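Local coordinates for protein Bpsl1147 (Burkholderia pseudomallei, PDB 5A4O) that probably binds DNA, single-stranded DNA in particular, as a bacterial homologue of the eukaryotic transcription coactivator PC4, at residues 18-23 with 45-50; 24-27 with 32-35. All blocks are in the same frame, centred on the assembly; numbering follows the deposited sequence.

Contact 1 of 2, residues 18-23 with 45-50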
loop_
_atom_site.group_PDB
_atom_site.type_symbol
_atom_site.label_atom_id
_atom_site.label_comp_id
_atom_site.label_asym_id
_atom_site.label_seq_id
_atom_site.Cartn_x
_atom_site.Cartn_y
_atom_site.Cartn_z
ATOM N N THR A 18 7.272 15.504 -6.286
ATOM C CA THR A 18 6.395 15.934 -5.176
ATOM C C THR A 18 5.749 14.838 -4.323
ATOM O O THR A 18 5.066 15.157 -3.352
ATOM C CB THR A 18 5.270 16.841 -5.682
ATOM O OG1 THR A 18 4.351 16.133 -6.534
ATOM C CG2 THR A 18 5.863 18.026 -6.425
ATOM N N GLN A 19 5.952 13.573 -4.676
ATOM C CA GLN A 19 5.245 12.465 -4.036
ATOM C C GLN A 19 6.154 11.254 -4.020
ATOM O O GLN A 19 6.919 11.020 -4.971
ATOM C CB GLN A 19 3.989 12.092 -4.821
ATOM C CG GLN A 19 2.999 13.222 -5.032
ATOM C CD GLN A 19 1.606 12.728 -5.338
ATOM O OE1 GLN A 19 1.402 11.718 -6.013
ATOM N NE2 GLN A 19 0.618 13.454 -4.828
ATOM N N ARG A 20 6.083 10.494 -2.939
ATOM C CA ARG A 20 6.822 9.247 -2.827
ATOM C C ARG A 20 5.950 8.279 -2.123
ATOM O O ARG A 20 4.998 8.672 -1.456
ATOM C CB ARG A 20 8.092 9.445 -2.015
ATOM C CG ARG A 20 9.086 10.355 -2.659
ATOM C CD ARG A 20 10.305 10.511 -1.763
ATOM N NE ARG A 20 11.208 11.503 -2.291
ATOM C CZ ARG A 20 12.330 11.902 -1.699
ATOM N NH1 ARG A 20 12.716 11.391 -0.542
ATOM N NH2 ARG A 20 13.060 12.837 -2.275
ATOM N N ILE A 21 6.247 7.008 -2.305
ATOM C CA ILE A 21 5.629 5.964 -1.514
ATOM C C ILE A 21 6.674 5.511 -0.487
ATOM O O ILE A 21 7.718 4.952 -0.861
ATOM C CB ILE A 21 5.170 4.773 -2.351
ATOM C CG1 ILE A 21 4.155 5.192 -3.421
ATOM C CG2 ILE A 21 4.650 3.656 -1.437
ATOM C CD1 ILE A 21 2.836 5.712 -2.898
ATOM N N ARG A 22 6.397 5.760 0.800
ATOM C CA ARG A 22 7.317 5.406 1.889
ATOM C C ARG A 22 6.892 4.105 2.563
ATOM O O ARG A 22 5.738 3.941 2.947
ATOM C CB ARG A 22 7.374 6.535 2.920
ATOM C CG ARG A 22 8.327 6.247 4.108
ATOM C CD ARG A 22 8.419 7.376 5.153
ATOM N NE ARG A 22 9.321 7.014 6.313
ATOM C CZ ARG A 22 8.955 6.752 7.591
ATOM N NH1 ARG A 22 7.693 6.823 7.999
ATOM N NH2 ARG A 22 9.882 6.451 8.499
ATOM N N ILE A 23 7.824 3.171 2.680
ATOM C CA ILE A 23 7.568 1.909 3.309
ATOM C C ILE A 23 8.366 1.998 4.577
ATOM O O ILE A 23 9.582 2.221 4.519
ATOM C CB ILE A 23 8.057 0.735 2.434
ATOM C CG1 ILE A 23 7.230 0.695 1.123
ATOM C CG2 ILE A 23 7.931 -0.583 3.183
ATOM C CD1 ILE A 23 7.699 -0.333 0.135
ATOM N N GLY A 45 12.778 18.137 1.778
ATOM C CA GLY A 45 12.523 16.761 2.121
ATOM C C GLY A 45 11.507 16.719 3.258
ATOM O O GLY A 45 11.387 15.743 4.029
ATOM N N ASP A 46 10.797 17.822 3.412
ATOM C CA ASP A 46 9.702 17.821 4.317
ATOM C C ASP A 46 8.603 17.210 3.493
ATOM O O ASP A 46 7.793 17.907 2.948
ATOM C CB ASP A 46 9.352 19.203 4.819
ATOM C CG ASP A 46 10.531 19.866 5.527
ATOM O OD1 ASP A 46 11.470 20.254 4.806
ATOM O OD2 ASP A 46 10.484 20.004 6.753
ATOM N N PHE A 47 8.658 15.898 3.379
ATOM C CA PHE A 47 7.536 15.135 2.907
ATOM C C PHE A 47 6.677 14.909 4.102
ATOM O O PHE A 47 7.163 14.797 5.188
ATOM C CB PHE A 47 7.956 13.848 2.268
ATOM C CG PHE A 47 8.514 14.031 0.910
ATOM C CD1 PHE A 47 9.812 14.392 0.764
ATOM C CD2 PHE A 47 7.743 13.874 -0.201
ATOM C CE1 PHE A 47 10.358 14.555 -0.489
ATOM C CE2 PHE A 47 8.276 14.057 -1.453
ATOM C CZ PHE A 47 9.590 14.407 -1.581
ATOM N N VAL A 48 5.393 14.890 3.869
ATOM C CA VAL A 48 4.441 14.716 4.925
ATOM C C VAL A 48 3.469 13.590 4.605
ATOM O O VAL A 48 3.153 13.395 3.491
ATOM C CB VAL A 48 3.682 15.999 5.121
ATOM C CG1 VAL A 48 2.745 15.900 6.273
ATOM C CG2 VAL A 48 4.677 17.114 5.326
ATOM N N PRO A 49 3.064 12.818 5.605
ATOM C CA PRO A 49 2.255 11.643 5.278
ATOM C C PRO A 49 0.831 12.039 4.939
ATOM O O PRO A 49 0.370 13.149 5.311
ATOM C CB PRO A 49 2.292 10.817 6.573
ATOM C CG PRO A 49 2.420 11.855 7.654
ATOM C CD PRO A 49 3.323 12.912 7.060
ATOM N N THR A 50 0.141 11.156 4.221
ATOM C CA THR A 50 -1.251 11.325 3.895
ATOM C C THR A 50 -2.046 10.149 4.442
ATOM O O THR A 50 -1.469 9.245 4.978
ATOM C CB THR A 50 -1.462 11.345 2.387
ATOM O OG1 THR A 50 -1.204 10.042 1.864
ATOM C CG2 THR A 50 -0.512 12.338 1.701
#
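Arg20 lays its side chain over one face of the Phe47 ring, and most of the contact between 18-23 and 45-50 lies in that meeting. The aliphatic part comes first: CD of Arg20 stands 4.2 Å from the centroid of the Phe47 ring, 18° off the ring normal, a CH-pi contact placed toward the rim. Farther out, Arg20 NE is 3.4 Å from Phe47 CZ, and Phe47 CE1 sits over the centre of one guanidinium face, 3.5 Å above its plane. The two planes are inclined by 34°, which makes this a tilted overlap and not a flat stack. Arginine suits the place because its methylenes cover the aromatic surface while the charged end continues past it. The chain is extended from CG to NE, and this straightness carries the guanidinium across the outer carbons of the ring to a salt bridge between NH1 and Asp12, which fixes the charged end. At CE2 the ring also meets backbone: Gln19 N lies at its edge, 4.0 Å from Phe47 CE2, and Thr18 O approaches the same carbon obliquely at 3.9 Å. Phenylalanine, buried and without a polar group, can fill this position with no bond to satisfy; Tyr4 packs against both it and Arg20. The backbones stand apart, Gln19 and Phe47 having CA atoms 7.8 Å from each other, because strand 31-41 runs between strands 19-28 and 47-56. Val39 of that middle strand touches Arg20, Val41 touches Phe47, and strand 8-16 borders 19-28 on its other side.

Contact 2 of 2, residues 24-27 with 32-35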
loop_
_atom_site.group_PDB
_atom_site.type_symbol
_atom_site.label_atom_id
_atom_site.label_comp_id
_atom_site.label_asym_id
_atom_site.label_seq_id
_atom_site.Cartn_x
_atom_site.Cartn_y
_atom_site.Cartn_z
ATOM N N SER A 24 7.677 1.908 5.711
ATOM C CA SER A 24 8.305 2.085 7.013
ATOM C C SER A 24 7.899 0.934 7.950
ATOM O O SER A 24 6.927 0.217 7.711
ATOM C CB SER A 24 7.971 3.460 7.575
ATOM O OG SER A 24 6.580 3.595 7.823
ATOM N N HIS A 25 8.700 0.731 8.978
ATOM C CA HIS A 25 8.456 -0.285 9.966
ATOM C C HIS A 25 8.516 0.383 11.322
ATOM O O HIS A 25 9.399 1.186 11.576
ATOM C CB HIS A 25 9.498 -1.408 9.875
ATOM C CG HIS A 25 9.238 -2.512 10.843
ATOM N ND1 HIS A 25 9.720 -2.487 12.132
ATOM C CD2 HIS A 25 8.479 -3.629 10.749
ATOM C CE1 HIS A 25 9.294 -3.559 12.780
ATOM N NE2 HIS A 25 8.549 -4.272 11.959
ATOM N N ARG A 26 7.557 0.095 12.199
ATOM C CA ARG A 26 7.652 0.619 13.542
ATOM C C ARG A 26 7.083 -0.340 14.579
ATOM O O ARG A 26 6.384 -1.307 14.228
ATOM C CB ARG A 26 6.989 1.971 13.669
ATOM C CG ARG A 26 5.525 1.960 13.400
ATOM C CD ARG A 26 4.947 3.370 13.437
ATOM N NE ARG A 26 3.602 3.306 13.987
ATOM C CZ ARG A 26 2.529 2.858 13.336
ATOM N NH1 ARG A 26 2.612 2.454 12.074
ATOM N NH2 ARG A 26 1.354 2.840 13.952
ATOM N N TRP A 27 7.468 -0.094 15.826
ATOM C CA TRP A 27 6.982 -0.888 16.956
ATOM C C TRP A 27 6.202 0.011 17.900
ATOM O O TRP A 27 6.530 1.202 18.083
ATOM C CB TRP A 27 8.154 -1.459 17.703
ATOM C CG TRP A 27 9.008 -2.433 16.972
ATOM C CD1 TRP A 27 10.016 -2.166 16.109
ATOM C CD2 TRP A 27 8.967 -3.836 17.128
ATOM N NE1 TRP A 27 10.602 -3.339 15.693
ATOM C CE2 TRP A 27 9.959 -4.377 16.304
ATOM C CE3 TRP A 27 8.150 -4.696 17.863
ATOM C CZ2 TRP A 27 10.189 -5.739 16.216
ATOM C CZ3 TRP A 27 8.384 -6.041 17.795
ATOM C CH2 TRP A 27 9.397 -6.556 16.971
ATOM N N ARG A 32 4.467 -4.998 16.021
ATOM C CA ARG A 32 5.094 -4.477 14.791
ATOM C C ARG A 32 4.034 -3.995 13.807
ATOM O O ARG A 32 2.952 -4.598 13.697
ATOM C CB ARG A 32 5.871 -5.581 14.060
ATOM C CG ARG A 32 7.098 -6.106 14.739
ATOM C CD ARG A 32 7.675 -7.325 14.028
ATOM N NE ARG A 32 8.079 -7.032 12.642
ATOM C CZ ARG A 32 8.229 -7.942 11.689
ATOM N NH1 ARG A 32 8.019 -9.235 11.953
ATOM N NH2 ARG A 32 8.590 -7.563 10.457
ATOM N N TYR A 33 4.358 -2.925 13.084
ATOM C CA TYR A 33 3.450 -2.292 12.139
ATOM C C TYR A 33 4.278 -2.044 10.864
ATOM O O TYR A 33 5.303 -1.419 10.956
ATOM C CB TYR A 33 2.959 -0.927 12.685
ATOM C CG TYR A 33 2.130 -0.938 13.955
ATOM C CD1 TYR A 33 2.686 -1.278 15.192
ATOM C CD2 TYR A 33 0.794 -0.513 13.937
ATOM C CE1 TYR A 33 1.916 -1.276 16.361
ATOM C CE2 TYR A 33 0.017 -0.479 15.099
ATOM C CZ TYR A 33 0.571 -0.877 16.308
ATOM O OH TYR A 33 -0.203 -0.879 17.473
ATOM N N VAL A 34 3.847 -2.542 9.702
ATOM C CA VAL A 34 4.448 -2.158 8.433
ATOM C C VAL A 34 3.502 -1.159 7.772
ATOM O O VAL A 34 2.305 -1.404 7.650
ATOM C CB VAL A 34 4.692 -3.356 7.496
ATOM C CG1 VAL A 34 5.227 -2.896 6.138
ATOM C CG2 VAL A 34 5.674 -4.324 8.140
ATOM N N ASP A 35 4.046 -0.026 7.359
ATOM C CA ASP A 35 3.245 1.032 6.798
ATOM C C ASP A 35 3.687 1.278 5.362
ATOM O O ASP A 35 4.893 1.307 5.067
ATOM C CB ASP A 35 3.465 2.264 7.661
ATOM C CG ASP A 35 2.436 3.321 7.453
ATOM O OD1 ASP A 35 1.336 3.184 8.001
ATOM O OD2 ASP A 35 2.752 4.327 6.781
HETATM O O HOH W 1 5.185 4.696 5.698
#
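Arg32 meets Trp27 and His25 on one face of an antiparallel beta hairpin, made by strands 19-28 and 31-41 of the PC4-like sheet. Its methylenes lie alongside the indole of Trp27, with CG over the face of the six-membered ring, a broad surface that suits them. A bend at chi3 (61°) turns the far end from the indole toward His25, where Arg32 NE donates a 2.9 Å hydrogen bond to His25 NE2. This bond is virtually straight (179°) and lies in the guanidinium plane, though 16° out of the imidazole plane; as the acceptor, NE2 is probably unprotonated in this arrangement. Tyr33 follows on the opposite face, in a hydrogen-bonded pair with Arg26. The Arg26 guanidinium meets the phenol in an off-centre cation-pi contact, the two planes inclined, with CZ 4.3 Å from the centroid of the Tyr33 ring, and NH2 comes closest, 3.4 Å from Tyr33 CD2. Val34 returns to the face of His25, with CG2 at the edge of the imidazole; there Leu68 of the second subunit packs on this small, branched, buried side chain. Asp35 pairs with Ser24 through two backbone bonds, while its carboxylate forms a salt bridge with Arg37. Serine's short side chain ends in the hydroxyl it uses here: a water bridges the pair, 2.8 Å from Ser24 OG and donating to Asp35 OD2 at 2.7 Å.

Overall arrangement
Both contacts use strand 19-28, and the hairpin segments of contact 2 fall within the sequence that separates the two segments of contact 1. In contact 2 the strand meets its direct neighbour, 31-41, so backbone bonds set the register and cross-strand side-chain pairs add to it. Contact 1 reaches past that neighbour to strand 47-56 and relies on an aromatic ring packed against an arginine and backbone atoms, without strand pairing. Both are partly buried: Phe47 is the buried member of contact 1, whereas contact 2 runs from buried Ser24 to exposed Trp27. Segment 18-23 reaches the second subunit through Ile21 and Ile23, which take no part in contact 1; contact 2 does so through its His25, Trp27, Arg32 and Val34 face.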